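Local coordinates for sensory box/GGDEF domain protein (Colwellia psychrerythraea, PDB 3LYX), which is the PAS domain of a sensory box/GGDEF protein and probably senses a signal that regulates the GGDEF part, a domain family associated with cyclic-di-GMP synthesis, at residues Gly92-Met97 with Gly113-Ile118; Ala12-Phe17 with Trp32-Glu37. All blocks are in the same frame, centred on the assembly; numbering follows the deposited sequence.

Interaction 1 of 2, residues Gly92-Met97 with Gly113-Ile118; sequences GWIESM and GINRDI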
loop_
_atom_site.group_PDB
_atom_site.type_symbol
_atom_site.label_atom_id
_atom_site.label_comp_id
_atom_site.label_asym_id
_atom_site.label_seq_id
_atom_site.Cartn_x
_atom_site.Cartn_y
_atom_site.Cartn_z
ATOM N N GLY B 92 -9.948 -18.180 -5.642
ATOM C CA GLY B 92 -9.417 -17.995 -4.306
ATOM C C GLY B 92 -10.248 -16.985 -3.546
ATOM O O GLY B 92 -11.244 -16.492 -4.068
ATOM N N TRP B 93 -9.864 -16.690 -2.309
ATOM C CA TRP B 93 -10.590 -15.708 -1.511
ATOM C C TRP B 93 -9.659 -14.563 -1.155
ATOM O O TRP B 93 -8.457 -14.762 -0.978
ATOM C CB TRP B 93 -11.149 -16.326 -0.224
ATOM C CG TRP B 93 -12.272 -17.284 -0.438
ATOM C CD1 TRP B 93 -12.176 -18.598 -0.794
ATOM C CD2 TRP B 93 -13.670 -16.995 -0.342
ATOM N NE1 TRP B 93 -13.428 -19.146 -0.926
ATOM C CE2 TRP B 93 -14.365 -18.184 -0.657
ATOM C CE3 TRP B 93 -14.406 -15.845 -0.022
ATOM C CZ2 TRP B 93 -15.760 -18.256 -0.664
ATOM C CZ3 TRP B 93 -15.792 -15.917 -0.029
ATOM C CH2 TRP B 93 -16.454 -17.115 -0.348
ATOM N N ILE B 94 -10.221 -13.363 -1.053
ATOM C CA ILE B 94 -9.446 -12.177 -0.716
ATOM C C ILE B 94 -10.203 -11.323 0.287
ATOM O O ILE B 94 -11.429 -11.394 0.388
ATOM C CB ILE B 94 -9.187 -11.296 -1.958
ATOM C CG1 ILE B 94 -10.520 -10.944 -2.626
ATOM C CG2 ILE B 94 -8.314 -12.030 -2.965
ATOM C CD1 ILE B 94 -10.392 -9.983 -3.790
ATOM N N GLU B 95 -9.459 -10.536 1.049
ATOM C CA GLU B 95 -10.055 -9.608 1.994
ATOM C C GLU B 95 -10.053 -8.343 1.142
ATOM O O GLU B 95 -9.012 -7.949 0.616
ATOM C CB GLU B 95 -9.166 -9.430 3.229
ATOM C CG GLU B 95 -9.535 -8.208 4.066
ATOM C CD GLU B 95 -8.892 -8.222 5.441
ATOM O OE1 GLU B 95 -7.669 -8.464 5.530
ATOM O OE2 GLU B 95 -9.616 -7.989 6.434
ATOM N N SER B 96 -11.212 -7.720 0.987
ATOM C CA SER B 96 -11.302 -6.546 0.133
ATOM C C SER B 96 -12.013 -5.354 0.770
ATOM O O SER B 96 -12.862 -5.510 1.654
ATOM C CB SER B 96 -11.997 -6.945 -1.183
ATOM O OG SER B 96 -12.138 -5.838 -2.057
ATOM N N MET B 97 -11.649 -4.164 0.308
ATOM C CA MET B 97 -12.234 -2.923 0.796
ATOM C C MET B 97 -12.407 -1.993 -0.398
ATOM O O MET B 97 -11.588 -1.981 -1.311
ATOM C CB MET B 97 -11.307 -2.280 1.823
ATOM C CG MET B 97 -11.805 -0.975 2.411
ATOM S SD MET B 97 -10.423 -0.072 3.146
ATOM C CE MET B 97 -9.744 0.640 1.691
ATOM N N GLY B 113 -10.078 0.345 -4.726
ATOM C CA GLY B 113 -10.173 -0.970 -4.126
ATOM C C GLY B 113 -8.831 -1.421 -3.562
ATOM O O GLY B 113 -7.797 -1.232 -4.206
ATOM N N ILE B 114 -8.847 -1.992 -2.359
ATOM C CA ILE B 114 -7.637 -2.506 -1.701
ATOM C C ILE B 114 -7.899 -3.992 -1.467
ATOM O O ILE B 114 -8.931 -4.365 -0.906
ATOM C CB ILE B 114 -7.371 -1.811 -0.327
ATOM C CG1 ILE B 114 -7.065 -0.327 -0.527
ATOM C CG2 ILE B 114 -6.163 -2.467 0.365
ATOM C CD1 ILE B 114 -8.183 0.455 -1.145
ATOM N N ASN B 115 -6.973 -4.847 -1.881
ATOM C CA ASN B 115 -7.200 -6.277 -1.752
ATOM C C ASN B 115 -5.994 -7.064 -1.230
ATOM O O ASN B 115 -4.849 -6.663 -1.435
ATOM C CB ASN B 115 -7.619 -6.823 -3.125
ATOM C CG ASN B 115 -8.815 -6.083 -3.711
ATOM O OD1 ASN B 115 -9.966 -6.465 -3.489
ATOM N ND2 ASN B 115 -8.547 -5.010 -4.448
ATOM N N ARG B 116 -6.273 -8.189 -0.571
ATOM C CA ARG B 116 -5.241 -9.070 -0.017
ATOM C C ARG B 116 -5.672 -10.536 -0.043
ATOM O O ARG B 116 -6.766 -10.887 0.400
ATOM C CB ARG B 116 -4.910 -8.690 1.432
ATOM C CG ARG B 116 -4.010 -7.471 1.592
ATOM C CD ARG B 116 -3.830 -7.139 3.065
ATOM N NE ARG B 116 -5.102 -6.799 3.697
ATOM C CZ ARG B 116 -5.733 -5.636 3.546
ATOM N NH1 ARG B 116 -5.212 -4.681 2.784
ATOM N NH2 ARG B 116 -6.895 -5.429 4.150
ATOM N N ASP B 117 -4.792 -11.390 -0.549
ATOM C CA ASP B 117 -5.060 -12.817 -0.629
ATOM C C ASP B 117 -5.308 -13.402 0.754
ATOM O O ASP B 117 -4.574 -13.125 1.701
ATOM C CB ASP B 117 -3.885 -13.544 -1.288
ATOM C CG ASP B 117 -3.956 -15.044 -1.106
ATOM O OD1 ASP B 117 -5.065 -15.606 -1.235
ATOM O OD2 ASP B 117 -2.904 -15.666 -0.836
ATOM N N ILE B 118 -6.351 -14.219 0.849
ATOM C CA ILE B 118 -6.732 -14.856 2.095
ATOM C C ILE B 118 -7.043 -16.335 1.826
ATOM O O ILE B 118 -7.411 -17.086 2.734
ATOM C CB ILE B 118 -7.968 -14.115 2.698
ATOM C CG1 ILE B 118 -7.639 -13.623 4.102
ATOM C CG2 ILE B 118 -9.207 -14.999 2.679
ATOM C CD1 ILE B 118 -6.543 -12.595 4.129
#

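Interaction 2 of 2, residues Ala12-Phe17 with Trp32-Glu37; sequences AFDYVF and WNKGSE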
loop_
_atom_site.group_PDB
_atom_site.type_symbol
_atom_site.label_atom_id
_atom_site.label_comp_id
_atom_site.label_asym_id
_atom_site.label_seq_id
_atom_site.Cartn_x
_atom_site.Cartn_y
_atom_site.Cartn_z
ATOM N N ALA B 12 4.602 5.054 -3.167
ATOM C CA ALA B 12 4.374 3.769 -2.507
ATOM C C ALA B 12 3.487 2.835 -3.331
ATOM O O ALA B 12 3.551 1.606 -3.190
ATOM C CB ALA B 12 3.755 3.992 -1.129
ATOM N N PHE B 13 2.664 3.430 -4.188
ATOM C CA PHE B 13 1.737 2.688 -5.044
ATOM C C PHE B 13 2.292 1.380 -5.607
ATOM O O PHE B 13 1.743 0.309 -5.354
ATOM C CB PHE B 13 1.283 3.583 -6.199
ATOM C CG PHE B 13 0.157 3.010 -7.014
ATOM C CD1 PHE B 13 -1.120 2.903 -6.476
ATOM C CD2 PHE B 13 0.365 2.620 -8.335
ATOM C CE1 PHE B 13 -2.178 2.421 -7.243
ATOM C CE2 PHE B 13 -0.688 2.137 -9.112
ATOM C CZ PHE B 13 -1.961 2.038 -8.565
ATOM N N ASP B 14 3.376 1.447 -6.371
ATOM C CA ASP B 14 3.927 0.222 -6.940
ATOM C C ASP B 14 4.894 -0.554 -6.054
ATOM O O ASP B 14 5.561 -1.471 -6.530
ATOM C CB ASP B 14 4.585 0.492 -8.299
ATOM C CG ASP B 14 3.579 0.475 -9.447
ATOM O OD1 ASP B 14 2.707 -0.421 -9.460
ATOM O OD2 ASP B 14 3.663 1.348 -10.338
ATOM N N TYR B 15 4.954 -0.207 -4.772
ATOM C CA TYR B 15 5.849 -0.910 -3.855
ATOM C C TYR B 15 5.142 -1.672 -2.741
ATOM O O TYR B 15 5.729 -2.555 -2.131
ATOM C CB TYR B 15 6.861 0.069 -3.262
ATOM C CG TYR B 15 7.837 0.568 -4.296
ATOM C CD1 TYR B 15 8.802 -0.282 -4.830
ATOM C CD2 TYR B 15 7.783 1.877 -4.759
ATOM C CE1 TYR B 15 9.692 0.158 -5.798
ATOM C CE2 TYR B 15 8.667 2.328 -5.729
ATOM C CZ TYR B 15 9.622 1.460 -6.242
ATOM O OH TYR B 15 10.527 1.901 -7.178
ATOM N N VAL B 16 3.883 -1.342 -2.474
ATOM C CA VAL B 16 3.142 -2.036 -1.426
ATOM C C VAL B 16 2.764 -3.462 -1.847
ATOM O O VAL B 16 2.720 -3.781 -3.036
ATOM C CB VAL B 16 1.855 -1.257 -1.046
ATOM C CG1 VAL B 16 2.221 0.121 -0.493
ATOM C CG2 VAL B 16 0.941 -1.112 -2.274
ATOM N N PHE B 17 2.502 -4.319 -0.867
ATOM C CA PHE B 17 2.119 -5.696 -1.145
ATOM C C PHE B 17 0.626 -5.719 -1.454
ATOM O O PHE B 17 0.122 -6.638 -2.096
ATOM C CB PHE B 17 2.413 -6.582 0.062
ATOM C CG PHE B 17 1.969 -8.010 -0.107
ATOM C CD1 PHE B 17 2.471 -8.795 -1.146
ATOM C CD2 PHE B 17 1.059 -8.577 0.784
ATOM C CE1 PHE B 17 2.073 -10.132 -1.296
ATOM C CE2 PHE B 17 0.654 -9.909 0.645
ATOM C CZ PHE B 17 1.163 -10.689 -0.399
ATOM N N TRP B 32 -3.745 0.334 -11.736
ATOM C CA TRP B 32 -3.449 -1.011 -11.260
ATOM C C TRP B 32 -1.980 -1.003 -10.837
ATOM O O TRP B 32 -1.130 -0.573 -11.615
ATOM C CB TRP B 32 -3.697 -1.934 -12.471
ATOM C CG TRP B 32 -3.448 -3.403 -12.351
ATOM C CD1 TRP B 32 -2.288 -4.064 -12.635
ATOM C CD2 TRP B 32 -4.413 -4.407 -12.026
ATOM N NE1 TRP B 32 -2.472 -5.418 -12.516
ATOM C CE2 TRP B 32 -3.768 -5.658 -12.141
ATOM C CE3 TRP B 32 -5.763 -4.371 -11.649
ATOM C CZ2 TRP B 32 -4.425 -6.863 -11.893
ATOM C CZ3 TRP B 32 -6.418 -5.568 -11.402
ATOM C CH2 TRP B 32 -5.747 -6.799 -11.526
ATOM N N ASN B 33 -1.673 -1.453 -9.620
ATOM C CA ASN B 33 -0.279 -1.464 -9.159
ATOM C C ASN B 33 0.312 -2.867 -9.250
ATOM O O ASN B 33 -0.392 -3.824 -9.579
ATOM C CB ASN B 33 -0.179 -0.942 -7.715
ATOM C CG ASN B 33 -0.810 -1.888 -6.701
ATOM O OD1 ASN B 33 -1.648 -2.718 -7.047
ATOM N ND2 ASN B 33 -0.418 -1.752 -5.437
ATOM N N LYS B 34 1.605 -2.988 -8.957
ATOM C CA LYS B 34 2.293 -4.275 -9.025
ATOM C C LYS B 34 1.630 -5.302 -8.124
ATOM O O LYS B 34 1.542 -6.486 -8.469
ATOM C CB LYS B 34 3.761 -4.119 -8.625
ATOM C CG LYS B 34 4.537 -3.081 -9.438
ATOM C CD LYS B 34 4.606 -3.437 -10.922
ATOM C CE LYS B 34 5.360 -2.364 -11.707
ATOM N NZ LYS B 34 5.487 -2.686 -13.163
ATOM N N GLY B 35 1.172 -4.840 -6.961
ATOM C CA GLY B 35 0.507 -5.722 -6.022
ATOM C C GLY B 35 -0.661 -6.464 -6.645
ATOM O O GLY B 35 -0.864 -7.646 -6.378
ATOM N N SER B 36 -1.434 -5.776 -7.480
ATOM C CA SER B 36 -2.579 -6.410 -8.124
ATOM C C SER B 36 -2.108 -7.420 -9.168
ATOM O O SER B 36 -2.740 -8.457 -9.369
ATOM C CB SER B 36 -3.479 -5.353 -8.767
ATOM O OG SER B 36 -4.075 -4.528 -7.774
ATOM N N GLU B 37 -0.996 -7.121 -9.831
ATOM C CA GLU B 37 -0.459 -8.046 -10.820
ATOM C C GLU B 37 -0.092 -9.355 -10.125
ATOM O O GLU B 37 -0.398 -10.437 -10.623
ATOM C CB GLU B 37 0.775 -7.462 -11.511
ATOM C CG GLU B 37 1.607 -8.523 -12.235
ATOM C CD GLU B 37 2.556 -7.942 -13.268
ATOM O OE1 GLU B 37 3.123 -6.857 -13.030
ATOM O OE2 GLU B 37 2.744 -8.586 -14.318
HETATM O O HOH W 1 2.450 -2.405 -5.719
HETATM O O HOH W 2 0.228 -9.220 -4.092
#

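Interaction 1 of 2, residues Gly92-Met97 with Gly113-Ile118
E95 and R116 run side by side from neighbouring antiparallel strands of the PAS-fold sheet, in the hairpin of strands 91-102 and 108-117. The extended E95 chain brings OE1 to the edge of the guanidinium, near its plane, 3.4 Å from R116 NH2; this salt bridge is weak, its carboxylate and guanidinium planes 67° apart, and R116 NH1 makes its stronger salt bridge with D18. The backbones of the same two residues form a hydrogen-bonded pair, E95 N reaching R116 O at 2.8 Å. On the same face M97 and I114 also lie alongside, the methionine bent at its last torsion (chi3 80°) to press CE on I114 CD1; Y15 of the second subunit packs on both. The opposite face carries the non-hydrogen-bonded pair S96 and N115, with N115 packed on L39 and Y40 of helix 34-40. S96 OG, anti to its backbone N, donates to N115 OD1 at 2.7 Å from above the amide carbonyl plane. An alanine in place of N115 would probably leave the S96 hydroxyl without this acceptor and a gap where the amide had been. I94 CD1 comes 3.6 Å from N115 OD1, the two side chains crossing obliquely.

Interaction 2 of 2, residues Ala12-Phe17 with Trp32-Glu37
The F13 ring receives N33 CB over one face, a CH-pi contact 3.5 Å from the ring centroid and displaced toward the rim at CE2. Ring and amide planes stand 44° apart. In this PAS domain the pair joins the loop after helix 3-11 to the start of helix 34-40, where N33 is the N-cap. The W32 indole takes S36 CB over the centre of one face, meets the Y40 ring at about 40°, and gives its NE1 to Y42 O.

N33 CG sits between its backbone N and carbonyl carbon (chi1 68°), and the amide beyond it is gripped at both ends. ND2 donates to F13 O at 3.0 Å, with the acceptor almost in the amide plane, and also to D18 O. OD1 accepts from I20 N and, from above its carbonyl plane, from S36 N in the capping bond. These partners on two separate parts of the chain would hinder the amide from flipping. V16 CG2 packs against ND2 at 3.5 Å, the two side chains crossing at about a right angle.

D14 serves the same helix start: its OD1 accepts from K34 N at 2.8 Å, and the aliphatic K34 CG lies against it. The ammonium nitrogen, K34 NZ, stays 5.2 Å from D14 OD1, too far for a direct ion pair. Around G35 the link is through water. One water bridges G35 O and F17 O; another accepts from G35 N at 3.0 Å and donates to both F13 O and V16 O.

In the fold
From the N terminus, helix 3-11 runs into the loop 12-17, and strands 19-24 and 29-32 follow before interaction 2 closes a loop on the start of helix 34-40. Helices 44-47 and 61-75 and strand 78-85 come next. Interaction 1 then joins strand 91-102 to strand 108-117, closing the last hairpin, so the two contacts stand in series and neither nests nor crosses. Their centres are 13 Å apart and they do not touch. Strand 19-24 links them in the fold: it pairs with strand 108-117, and its I20 packs on F13. Both contacts also reach the second subunit.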